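Local coordinates for protein RNA-directed RNA polymerase (Infectious pancreatic necrosis virus, PDB 3ZED) that probably copies the viral RNA genome as an RNA-dependent RNA polymerase, adding nucleotides from ribonucleoside triphosphates to a growing strand and also becoming covalently linked to RNA, at residues 64-69 / 96-102; 266-270 / 294-298; 164-168 / 458-462. All coordinates share one frame; numbering follows the deposited sequence.

Contact 1: residues 64-69 / 96-102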
ATOM      1  N   ALA B  64       0.723   8.298  28.391  1.00 64.99           N
ATOM      2  CA  ALA B  64       1.646   9.429  28.315  1.00 65.56           C
ATOM      3  C   ALA B  64       3.043   9.010  27.822  1.00 67.83           C
ATOM      4  O   ALA B  64       3.444   7.860  27.985  1.00 67.20           O
ATOM      5  CB  ALA B  64       1.744  10.102  29.681  1.00 68.77           C
ATOM      6  N   ILE B  65       3.778   9.955  27.239  1.00 63.94           N
ATOM      7  CA  ILE B  65       5.130   9.731  26.724  1.00 63.84           C
ATOM      8  C   ILE B  65       6.104  10.469  27.640  1.00 71.80           C
ATOM      9  O   ILE B  65       5.826  11.628  27.947  1.00 72.86           O
ATOM     10  CB  ILE B  65       5.229  10.222  25.245  1.00 64.40           C
ATOM     11  CG1 ILE B  65       4.352   9.372  24.317  1.00 62.11           C
ATOM     12  CG2 ILE B  65       6.688  10.290  24.747  1.00 65.35           C
ATOM     13  CD1 ILE B  65       3.980  10.018  22.978  1.00 63.92           C
ATOM     14  N   PRO B  66       7.261   9.883  28.054  1.00 70.13           N
ATOM     15  CA  PRO B  66       8.199  10.649  28.901  1.00 72.62           C
ATOM     16  C   PRO B  66       8.718  11.899  28.176  1.00 76.48           C
ATOM     17  O   PRO B  66       8.810  11.909  26.941  1.00 73.67           O
ATOM     18  CB  PRO B  66       9.324   9.644  29.197  1.00 74.69           C
ATOM     19  CG  PRO B  66       8.733   8.305  28.921  1.00 77.13           C
ATOM     20  CD  PRO B  66       7.783   8.528  27.784  1.00 70.64           C
ATOM     21  N   THR B  67       9.027  12.961  28.950  1.00 74.55           N
ATOM     22  CA  THR B  67       9.485  14.238  28.400  1.00 74.38           C
ATOM     23  C   THR B  67      10.836  14.060  27.668  1.00 78.06           C
ATOM     24  O   THR B  67      11.658  13.237  28.080  1.00 77.25           O
ATOM     25  CB  THR B  67       9.484  15.323  29.480  1.00 77.41           C
ATOM     26  OG1 THR B  67      10.256  14.910  30.608  1.00 83.13           O
ATOM     27  CG2 THR B  67       8.085  15.645  29.946  1.00 70.51           C
ATOM     28  N   MET B  68      10.995  14.755  26.514  1.00 74.74           N
ATOM     29  CA  MET B  68      12.188  14.666  25.672  1.00 74.66           C
ATOM     30  C   MET B  68      13.422  15.171  26.388  1.00 79.40           C
ATOM     31  O   MET B  68      13.376  16.189  27.081  1.00 81.23           O
ATOM     32  CB  MET B  68      12.029  15.423  24.336  1.00 76.19           C
ATOM     33  CG  MET B  68      11.009  14.836  23.412  1.00 78.12           C
ATOM     34  SD  MET B  68      11.245  13.078  23.056  1.00 81.80           S
ATOM     35  CE  MET B  68       9.609  12.634  22.616  1.00 76.36           C
ATOM     36  N   VAL B  69      14.530  14.450  26.192  1.00 75.27           N
ATOM     37  CA  VAL B  69      15.849  14.744  26.753  1.00 76.55           C
ATOM     38  C   VAL B  69      16.820  14.906  25.595  1.00 81.13           C
ATOM     39  O   VAL B  69      16.938  14.003  24.762  1.00 79.33           O
ATOM     40  CB  VAL B  69      16.311  13.642  27.741  1.00 80.58           C
ATOM     41  CG1 VAL B  69      17.767  13.842  28.155  1.00 82.28           C
ATOM     42  CG2 VAL B  69      15.401  13.582  28.965  1.00 81.45           C
ATOM     43  N   PRO B  96      12.583  10.209  24.549  1.00 81.99           N
ATOM     44  CA  PRO B  96      11.641  10.229  25.685  1.00 82.69           C
ATOM     45  C   PRO B  96      12.215   9.479  26.889  1.00 87.62           C
ATOM     46  O   PRO B  96      11.972   8.284  27.056  1.00 86.14           O
ATOM     47  CB  PRO B  96      10.375   9.557  25.120  1.00 82.38           C
ATOM     48  CG  PRO B  96      10.678   9.200  23.683  1.00 84.66           C
ATOM     49  CD  PRO B  96      12.150   9.249  23.512  1.00 80.95           C
ATOM     50  N   GLU B  97      12.999  10.190  27.717  1.00 86.90           N
ATOM     51  CA  GLU B  97      13.693   9.642  28.887  1.00 88.92           C
ATOM     52  C   GLU B  97      13.401  10.391  30.194  1.00 94.22           C
ATOM     53  O   GLU B  97      13.819   9.923  31.257  1.00 95.58           O
ATOM     54  CB  GLU B  97      15.210   9.687  28.642  1.00 91.71           C
ATOM     55  CG  GLU B  97      15.820   8.380  28.169  1.00105.53           C
ATOM     56  CD  GLU B  97      17.321   8.419  27.937  1.00137.28           C
ATOM     57  OE1 GLU B  97      18.045   9.050  28.744  1.00134.32           O
ATOM     58  OE2 GLU B  97      17.779   7.788  26.957  1.00137.99           O
ATOM     59  N   GLY B  98      12.723  11.538  30.103  1.00 90.15           N
ATOM     60  CA  GLY B  98      12.408  12.411  31.236  1.00 91.65           C
ATOM     61  C   GLY B  98      11.646  11.785  32.386  1.00 94.67           C
ATOM     62  O   GLY B  98      10.955  10.775  32.206  1.00 92.87           O
ATOM     63  N   THR B  99      11.760  12.405  33.580  1.00 92.07           N
ATOM     64  CA  THR B  99      11.126  11.946  34.825  1.00 92.71           C
ATOM     65  C   THR B  99       9.641  12.311  34.841  1.00 94.85           C
ATOM     66  O   THR B  99       8.860  11.689  35.563  1.00 95.73           O
ATOM     67  CB  THR B  99      11.867  12.475  36.065  1.00 98.56           C
ATOM     68  OG1 THR B  99      12.125  13.874  35.928  1.00 93.27           O
ATOM     69  CG2 THR B  99      13.169  11.735  36.318  1.00 99.15           C
ATOM     70  N   THR B 100       9.259  13.300  34.022  1.00 88.62           N
ATOM     71  CA  THR B 100       7.883  13.759  33.837  1.00 86.62           C
ATOM     72  C   THR B 100       7.396  13.229  32.488  1.00 84.66           C
ATOM     73  O   THR B 100       8.202  12.748  31.691  1.00 82.22           O
ATOM     74  CB  THR B 100       7.810  15.284  33.949  1.00 97.20           C
ATOM     75  OG1 THR B 100       8.726  15.863  33.022  1.00 95.60           O
ATOM     76  CG2 THR B 100       8.125  15.782  35.359  1.00100.95           C
ATOM     77  N   ALA B 101       6.088  13.283  32.240  1.00 79.64           N
ATOM     78  CA  ALA B 101       5.519  12.779  30.996  1.00 76.67           C
ATOM     79  C   ALA B 101       4.541  13.771  30.375  1.00 80.67           C
ATOM     80  O   ALA B 101       4.175  14.771  31.009  1.00 82.72           O
ATOM     81  CB  ALA B 101       4.824  11.451  31.249  1.00 76.15           C
ATOM     82  N   PHE B 102       4.119  13.495  29.129  1.00 74.00           N
ATOM     83  CA  PHE B 102       3.159  14.334  28.433  1.00 72.76           C
ATOM     84  C   PHE B 102       2.177  13.503  27.611  1.00 74.25           C
ATOM     85  O   PHE B 102       2.554  12.467  27.048  1.00 71.98           O
ATOM     86  CB  PHE B 102       3.873  15.371  27.538  1.00 74.36           C
ATOM     87  CG  PHE B 102       4.531  14.830  26.283  1.00 74.08           C
ATOM     88  CD1 PHE B 102       5.847  14.382  26.307  1.00 77.65           C
ATOM     89  CD2 PHE B 102       3.841  14.800  25.066  1.00 73.12           C
ATOM     90  CE1 PHE B 102       6.449  13.884  25.147  1.00 76.36           C
ATOM     91  CE2 PHE B 102       4.451  14.302  23.903  1.00 73.72           C
ATOM     92  CZ  PHE B 102       5.746  13.847  23.951  1.00 72.56           C
TER
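Ala-64 meets the far segment through its methyl, with CB 3.7 Å from Ala-101 CB. At Ile-65 the strand pairing begins: Ile-65 N donates to Phe-102 O over 2.8 Å in an almost straight bond (175° at the hydrogen). Phe-102 N returns a bond to Ile-65 O at 2.8 Å, which makes this an antiparallel hydrogen-bonded pair. Its side chains share a sheet face, Ile-65 CB lying over the Phe-102 ring 4.1 Å from the centroid, toward the rim, while CG2 reaches CE1 and CZ. Pro-66 sits at the following non-hydrogen-bonded pair with Ala-101, where its lack of an N-H costs no cross-strand bond; its ring crosses that of Pro-96 obliquely.

Thr-67 is gripped at three polar atoms. Its N donates to Thr-100 O (2.9 Å), and its O takes an in-plane bond from Gly-98 N (2.8 Å) plus a weak one from Glu-97 N. A chi1 of 55° sets the Thr-67 hydroxyl between backbone N and carbonyl carbon, and Thr-67 OG1 hydrogen-bonds to Thr-100 OG1 at 3.0 Å. The Met-68 chain bends at chi2 (-54°), bringing CE to 3.8 Å from Pro-96 CG as the two side chains run side by side. Val-69 CG2 then rests against Glu-97 CB.

Strand 65-72 is thus the middle of a three-stranded antiparallel sheet, and the corner at 99-100 carries the chain round Thr-67 from one edge strand to the other. The backbone bonds set the register and the threonine hydroxyl pair adds a link at the corner, whereas the proline, methionine and phenylalanine contacts supply apolar cover on this near-surface sheet.

Contact 2: residues 266-270 / 294-298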
ATOM      1  N   LEU B 266      15.424   4.854  18.885  1.00 63.22           N
ATOM      2  CA  LEU B 266      14.194   4.216  19.362  1.00 61.76           C
ATOM      3  C   LEU B 266      14.007   2.803  18.802  1.00 62.97           C
ATOM      4  O   LEU B 266      13.680   1.903  19.583  1.00 62.55           O
ATOM      5  CB  LEU B 266      12.966   5.085  19.045  1.00 60.82           C
ATOM      6  CG  LEU B 266      12.818   6.394  19.838  1.00 67.42           C
ATOM      7  CD1 LEU B 266      11.543   7.100  19.455  1.00 66.50           C
ATOM      8  CD2 LEU B 266      12.861   6.156  21.385  1.00 71.73           C
ATOM      9  N   ALA B 267      14.218   2.604  17.471  1.00 57.40           N
ATOM     10  CA  ALA B 267      14.095   1.287  16.827  1.00 56.18           C
ATOM     11  C   ALA B 267      15.148   0.325  17.379  1.00 61.94           C
ATOM     12  O   ALA B 267      14.792  -0.807  17.696  1.00 62.32           O
ATOM     13  CB  ALA B 267      14.208   1.398  15.316  1.00 55.58           C
ATOM     14  N   ASP B 268      16.407   0.795  17.584  1.00 59.05           N
ATOM     15  CA  ASP B 268      17.487   0.004  18.182  1.00 60.59           C
ATOM     16  C   ASP B 268      17.118  -0.480  19.576  1.00 64.63           C
ATOM     17  O   ASP B 268      17.235  -1.669  19.873  1.00 64.84           O
ATOM     18  CB  ASP B 268      18.782   0.835  18.307  1.00 64.13           C
ATOM     19  CG  ASP B 268      19.669   0.956  17.087  1.00 72.78           C
ATOM     20  OD1 ASP B 268      19.158   0.784  15.952  1.00 71.40           O
ATOM     21  OD2 ASP B 268      20.859   1.291  17.258  1.00 78.33           O
ATOM     22  N   SER B 269      16.693   0.461  20.438  1.00 61.72           N
ATOM     23  CA  SER B 269      16.358   0.193  21.836  1.00 63.14           C
ATOM     24  C   SER B 269      15.172  -0.753  21.955  1.00 65.59           C
ATOM     25  O   SER B 269      15.206  -1.630  22.807  1.00 66.30           O
ATOM     26  CB  SER B 269      16.071   1.493  22.584  1.00 67.60           C
ATOM     27  OG  SER B 269      17.176   2.380  22.533  1.00 78.67           O
ATOM     28  N   PHE B 270      14.153  -0.602  21.087  1.00 59.69           N
ATOM     29  CA  PHE B 270      12.979  -1.461  21.141  1.00 58.47           C
ATOM     30  C   PHE B 270      13.319  -2.918  20.807  1.00 63.57           C
ATOM     31  O   PHE B 270      12.944  -3.795  21.577  1.00 63.91           O
ATOM     32  CB  PHE B 270      11.849  -0.950  20.216  1.00 57.50           C
ATOM     33  CG  PHE B 270      10.593  -1.786  20.292  1.00 57.36           C
ATOM     34  CD1 PHE B 270       9.835  -1.832  21.463  1.00 60.31           C
ATOM     35  CD2 PHE B 270      10.180  -2.550  19.203  1.00 58.16           C
ATOM     36  CE1 PHE B 270       8.671  -2.609  21.534  1.00 60.91           C
ATOM     37  CE2 PHE B 270       9.013  -3.331  19.272  1.00 60.03           C
ATOM     38  CZ  PHE B 270       8.268  -3.355  20.436  1.00 58.78           C
ATOM     39  N   PHE B 294       7.205   1.289  25.360  1.00 59.60           N
ATOM     40  CA  PHE B 294       7.190   1.757  23.976  1.00 57.94           C
ATOM     41  C   PHE B 294       5.763   1.687  23.369  1.00 60.61           C
ATOM     42  O   PHE B 294       5.637   1.521  22.156  1.00 58.83           O
ATOM     43  CB  PHE B 294       8.164   0.925  23.127  1.00 58.95           C
ATOM     44  CG  PHE B 294       9.624   1.156  23.418  1.00 62.08           C
ATOM     45  CD1 PHE B 294      10.345   2.125  22.724  1.00 65.07           C
ATOM     46  CD2 PHE B 294      10.295   0.378  24.354  1.00 64.90           C
ATOM     47  CE1 PHE B 294      11.715   2.323  22.978  1.00 67.04           C
ATOM     48  CE2 PHE B 294      11.657   0.574  24.605  1.00 68.75           C
ATOM     49  CZ  PHE B 294      12.361   1.542  23.914  1.00 66.60           C
ATOM     50  N   TRP B 295       4.693   1.835  24.202  1.00 56.83           N
ATOM     51  CA  TRP B 295       3.281   1.763  23.780  1.00 55.05           C
ATOM     52  C   TRP B 295       3.015   2.626  22.534  1.00 57.81           C
ATOM     53  O   TRP B 295       2.246   2.220  21.665  1.00 56.16           O
ATOM     54  CB  TRP B 295       2.320   2.186  24.925  1.00 54.97           C
ATOM     55  CG  TRP B 295       2.365   3.658  25.266  1.00 57.00           C
ATOM     56  CD1 TRP B 295       3.138   4.256  26.221  1.00 62.21           C
ATOM     57  CD2 TRP B 295       1.657   4.723  24.600  1.00 55.84           C
ATOM     58  NE1 TRP B 295       2.947   5.623  26.202  1.00 62.47           N
ATOM     59  CE2 TRP B 295       2.079   5.940  25.184  1.00 61.68           C
ATOM     60  CE3 TRP B 295       0.726   4.768  23.541  1.00 55.15           C
ATOM     61  CZ2 TRP B 295       1.574   7.184  24.774  1.00 60.54           C
ATOM     62  CZ3 TRP B 295       0.255   5.999  23.117  1.00 56.56           C
ATOM     63  CH2 TRP B 295       0.652   7.187  23.753  1.00 58.82           C
ATOM     64  N   TYR B 296       3.654   3.828  22.464  1.00 54.54           N
ATOM     65  CA  TYR B 296       3.460   4.837  21.428  1.00 52.73           C
ATOM     66  C   TYR B 296       3.910   4.354  20.052  1.00 56.33           C
ATOM     67  O   TYR B 296       3.481   4.919  19.043  1.00 55.55           O
ATOM     68  CB  TYR B 296       4.140   6.156  21.825  1.00 54.51           C
ATOM     69  CG  TYR B 296       5.595   6.023  22.214  1.00 56.45           C
ATOM     70  CD1 TYR B 296       6.603   6.106  21.258  1.00 57.67           C
ATOM     71  CD2 TYR B 296       5.965   5.848  23.542  1.00 58.52           C
ATOM     72  CE1 TYR B 296       7.940   5.963  21.607  1.00 60.60           C
ATOM     73  CE2 TYR B 296       7.301   5.721  23.908  1.00 59.88           C
ATOM     74  CZ  TYR B 296       8.289   5.789  22.939  1.00 65.38           C
ATOM     75  OH  TYR B 296       9.614   5.679  23.292  1.00 64.42           O
ATOM     76  N   LEU B 297       4.717   3.275  20.003  1.00 52.47           N
ATOM     77  CA  LEU B 297       5.152   2.670  18.749  1.00 50.92           C
ATOM     78  C   LEU B 297       4.004   1.883  18.089  1.00 53.06           C
ATOM     79  O   LEU B 297       4.150   1.439  16.948  1.00 52.00           O
ATOM     80  CB  LEU B 297       6.384   1.773  18.957  1.00 51.72           C
ATOM     81  CG  LEU B 297       7.713   2.457  19.334  1.00 57.99           C
ATOM     82  CD1 LEU B 297       8.857   1.466  19.280  1.00 57.87           C
ATOM     83  CD2 LEU B 297       8.027   3.644  18.429  1.00 62.71           C
ATOM     84  N   SER B 298       2.854   1.756  18.782  1.00 49.66           N
ATOM     85  CA  SER B 298       1.671   1.074  18.247  1.00 49.07           C
ATOM     86  C   SER B 298       0.494   2.043  18.018  1.00 52.87           C
ATOM     87  O   SER B 298      -0.626   1.585  17.783  1.00 51.59           O
ATOM     88  CB  SER B 298       1.231  -0.038  19.189  1.00 53.50           C
ATOM     89  OG  SER B 298       0.555   0.507  20.314  1.00 62.09           O
TER
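Phe-294 and Phe-270 meet as an offset edge-to-face pair. The evidence is a centroid separation of 5.4 Å with the ring planes at 66°, the edge of Phe-270 being turned toward the face of Phe-294. The helix itself sets Phe-270 CB over the centre of the Phe-294 ring, 4.2 Å from the centroid. A chi1 of -178°, with CG opposite the main-chain N, then carries the ring on past its partner in the opposite direction, so that Phe-270 CD1 approaches Phe-294 CG to 3.6 Å and also touches CB. Near the far rim of the Phe-294 ring, CZ is 3.9 Å from Ser-269 CB; the hydroxyl of Ser-269 is engaged by Val-265 O within its own helix.

Two consecutive helices, 260-278 and 283-293, are joined by a short connection, and the chain leaving the second packs back on the first, Phe-294 being the first residue to leave helical geometry. A short 3-10 segment follows and leads into strand 299-310. Trp-295 O holds that turn by accepting from both Ser-298 N and Ser-298 OG, the hydroxyl bond measuring 2.8 Å and lying in the carbonyl plane.

The turn delivers Leu-297 to a face of the Phe-270 ring, with CD1 4.2 Å from the centroid. Phe-443 and Met-451 of helix 438-452 and Leu-331 of helix 326-340 also pack on Phe-270 and contribute to its burial.

Leu-266, one turn earlier on the helix, works through its branches. CD2 lies 3.8 Å from Tyr-296 OH and 4.3 Å from Phe-294 CE1, while CD1 comes to the edge of the Tyr-296 ring. The leucine and tyrosine side chains cross at about a right angle.

Contact 3: residues 164-168 / 458-462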
ATOM      1  N   TYR B 164     -13.052  16.805  10.454  1.00 48.02           N
ATOM      2  CA  TYR B 164     -13.021  15.970  11.666  1.00 48.00           C
ATOM      3  C   TYR B 164     -14.241  15.033  11.671  1.00 49.85           C
ATOM      4  O   TYR B 164     -14.079  13.847  11.915  1.00 48.40           O
ATOM      5  CB  TYR B 164     -12.995  16.824  12.944  1.00 51.09           C
ATOM      6  CG  TYR B 164     -11.630  17.348  13.340  1.00 52.87           C
ATOM      7  CD1 TYR B 164     -10.636  16.486  13.797  1.00 54.09           C
ATOM      8  CD2 TYR B 164     -11.361  18.715  13.338  1.00 54.66           C
ATOM      9  CE1 TYR B 164      -9.392  16.968  14.202  1.00 55.38           C
ATOM     10  CE2 TYR B 164     -10.125  19.209  13.748  1.00 56.30           C
ATOM     11  CZ  TYR B 164      -9.147  18.332  14.188  1.00 61.35           C
ATOM     12  OH  TYR B 164      -7.940  18.836  14.598  1.00 60.85           O
ATOM     13  N   SER B 165     -15.448  15.563  11.352  1.00 46.80           N
ATOM     14  CA  SER B 165     -16.685  14.779  11.268  1.00 46.67           C
ATOM     15  C   SER B 165     -16.519  13.637  10.244  1.00 50.06           C
ATOM     16  O   SER B 165     -16.889  12.491  10.527  1.00 49.13           O
ATOM     17  CB  SER B 165     -17.868  15.667  10.896  1.00 48.97           C
ATOM     18  OG  SER B 165     -18.321  16.437  11.997  1.00 59.78           O
ATOM     19  N   GLY B 166     -15.964  13.977   9.068  1.00 45.27           N
ATOM     20  CA  GLY B 166     -15.666  13.015   8.010  1.00 43.10           C
ATOM     21  C   GLY B 166     -14.792  11.882   8.528  1.00 47.10           C
ATOM     22  O   GLY B 166     -15.165  10.711   8.379  1.00 46.28           O
ATOM     23  N   GLN B 167     -13.665  12.235   9.241  1.00 42.60           N
ATOM     24  CA  GLN B 167     -12.713  11.290   9.843  1.00 41.31           C
ATOM     25  C   GLN B 167     -13.373  10.415  10.909  1.00 45.05           C
ATOM     26  O   GLN B 167     -13.146   9.207  10.931  1.00 42.64           O
ATOM     27  CB  GLN B 167     -11.509  12.032  10.473  1.00 43.19           C
ATOM     28  CG  GLN B 167     -10.551  12.660   9.470  1.00 43.65           C
ATOM     29  CD  GLN B 167      -9.274  13.069  10.146  1.00 51.52           C
ATOM     30  OE1 GLN B 167      -9.158  14.167  10.680  1.00 46.59           O
ATOM     31  NE2 GLN B 167      -8.297  12.177  10.175  1.00 41.30           N
ATOM     32  N   LEU B 168     -14.187  11.027  11.789  1.00 45.07           N
ATOM     33  CA  LEU B 168     -14.872  10.342  12.891  1.00 46.07           C
ATOM     34  C   LEU B 168     -15.938   9.361  12.366  1.00 50.33           C
ATOM     35  O   LEU B 168     -15.998   8.225  12.845  1.00 50.45           O
ATOM     36  CB  LEU B 168     -15.476  11.364  13.866  1.00 47.79           C
ATOM     37  CG  LEU B 168     -14.444  12.184  14.673  1.00 53.09           C
ATOM     38  CD1 LEU B 168     -15.083  13.394  15.327  1.00 54.53           C
ATOM     39  CD2 LEU B 168     -13.740  11.335  15.711  1.00 53.16           C
ATOM     40  N   LEU B 458      -4.330   8.384  17.187  1.00 48.84           N
ATOM     41  CA  LEU B 458      -4.416   9.661  17.876  1.00 49.82           C
ATOM     42  C   LEU B 458      -5.066  10.710  16.995  1.00 55.80           C
ATOM     43  O   LEU B 458      -4.621  10.957  15.872  1.00 55.51           O
ATOM     44  CB  LEU B 458      -3.005  10.143  18.322  1.00 50.31           C
ATOM     45  CG  LEU B 458      -2.934  11.433  19.188  1.00 54.92           C
ATOM     46  CD1 LEU B 458      -3.582  11.244  20.552  1.00 54.90           C
ATOM     47  CD2 LEU B 458      -1.515  11.910  19.350  1.00 58.32           C
ATOM     48  N   LEU B 459      -6.088  11.368  17.547  1.00 54.02           N
ATOM     49  CA  LEU B 459      -6.822  12.459  16.898  1.00 53.81           C
ATOM     50  C   LEU B 459      -7.166  13.437  17.986  1.00 58.88           C
ATOM     51  O   LEU B 459      -7.821  13.052  18.952  1.00 57.61           O
ATOM     52  CB  LEU B 459      -8.075  11.953  16.149  1.00 52.53           C
ATOM     53  CG  LEU B 459      -8.754  12.979  15.263  1.00 57.11           C
ATOM     54  CD1 LEU B 459      -7.978  13.173  13.960  1.00 56.25           C
ATOM     55  CD2 LEU B 459     -10.195  12.590  14.983  1.00 58.76           C
ATOM     56  N   MET B 460      -6.696  14.698  17.849  1.00 57.96           N
ATOM     57  CA  MET B 460      -6.802  15.758  18.876  1.00 59.71           C
ATOM     58  C   MET B 460      -6.007  15.237  20.086  1.00 64.69           C
ATOM     59  O   MET B 460      -4.873  14.779  19.895  1.00 63.90           O
ATOM     60  CB  MET B 460      -8.264  16.141  19.200  1.00 62.67           C
ATOM     61  CG  MET B 460      -9.044  16.586  17.984  1.00 65.58           C
ATOM     62  SD  MET B 460     -10.614  17.331  18.431  1.00 71.56           S
ATOM     63  CE  MET B 460     -11.591  16.785  17.166  1.00 66.39           C
ATOM     64  N   ASN B 461      -6.606  15.220  21.285  1.00 61.71           N
ATOM     65  CA  ASN B 461      -5.993  14.677  22.497  1.00 62.25           C
ATOM     66  C   ASN B 461      -6.596  13.274  22.800  1.00 65.41           C
ATOM     67  O   ASN B 461      -6.435  12.775  23.910  1.00 65.83           O
ATOM     68  CB  ASN B 461      -6.206  15.662  23.676  1.00 61.53           C
ATOM     69  CG  ASN B 461      -7.639  15.796  24.153  1.00 86.91           C
ATOM     70  OD1 ASN B 461      -8.595  15.355  23.507  1.00 76.44           O
ATOM     71  ND2 ASN B 461      -7.824  16.395  25.325  1.00 88.14           N
ATOM     72  N   LEU B 462      -7.290  12.648  21.806  1.00 60.63           N
ATOM     73  CA  LEU B 462      -7.985  11.368  21.980  1.00 59.78           C
ATOM     74  C   LEU B 462      -7.220  10.175  21.413  1.00 62.95           C
ATOM     75  O   LEU B 462      -6.886  10.139  20.223  1.00 60.46           O
ATOM     76  CB  LEU B 462      -9.403  11.405  21.348  1.00 58.76           C
ATOM     77  CG  LEU B 462     -10.374  12.502  21.817  1.00 64.56           C
ATOM     78  CD1 LEU B 462     -11.614  12.497  20.990  1.00 64.04           C
ATOM     79  CD2 LEU B 462     -10.769  12.339  23.290  1.00 68.80           C
TER
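Gln-167 NE2, which lies 3.9 Å from Leu-459 CD1, gives hydrogen bonds to two acceptors, Asn-320 OD1 and the backbone O of Leu-302. The other end of the same amide is held too, since OE1 is hydrogen-bonded to His-110 NE2. With both ends engaged the amide is fixed in its rotation and its buried polar atoms are satisfied, although across the contact it offers only van der Waals packing: OE1 approaches Leu-459 CD1 to 3.6 Å.

Leu-459 projects toward the helix, CG standing anti to the backbone N (chi1 -170°), and its two methyls divide the work. CD1 goes to the Gln-167 amide and to the edge of the Tyr-164 ring. CD2 meets Leu-168 CD2 at 3.8 Å and also approaches Tyr-164 CD1.

The face of Tyr-164 belongs to Met-460. Its CE is 3.8 Å from the ring centroid, 21° off the normal and displaced toward the CD1-CE1 rim, a CH-pi contact. The sulfur follows at greater distance, SD being 4.7 Å from the centroid, so the pair is also a Met-aromatic contact. Tyr-107, from a loop earlier in the chain, touches both side chains.

The backbone geometry accounts for Met-460's position. Leu-459 N donates to Leu-462 O at 3.1 Å, and Leu-462 N to Leu-459 O at 2.9 Å, closing a four-residue turn. With a positive phi of 62° at Met-460, this is the type II' turn of a tight two-residue beta-hairpin, joining strands 456-459 and 462-465, against which the start of helix 164-179 packs.

Overall arrangement
From the N terminus, contact 1 comes first and closes the loop between strand 65-72 and the 96-102 corner before either other contact opens. Contact 3 opens next at 164-168 and is completed at 458-462, enclosing 289 residues. Contact 2 is nested within that span, tying helix 260-278 to the turn before strand 299-310. Contacts 1 and 2 touch: Trp-295 NE1 probably hydrogen-bonds to Ala-64 O at 2.9 Å, and Pro-96 packs on Leu-266 and Tyr-296. Contact 3 stays about 7 Å from each at nearest atoms. Strand 299-310, directly after contact 2, pairs in parallel with strand 456-459 of contact 3, so one sheet connects them.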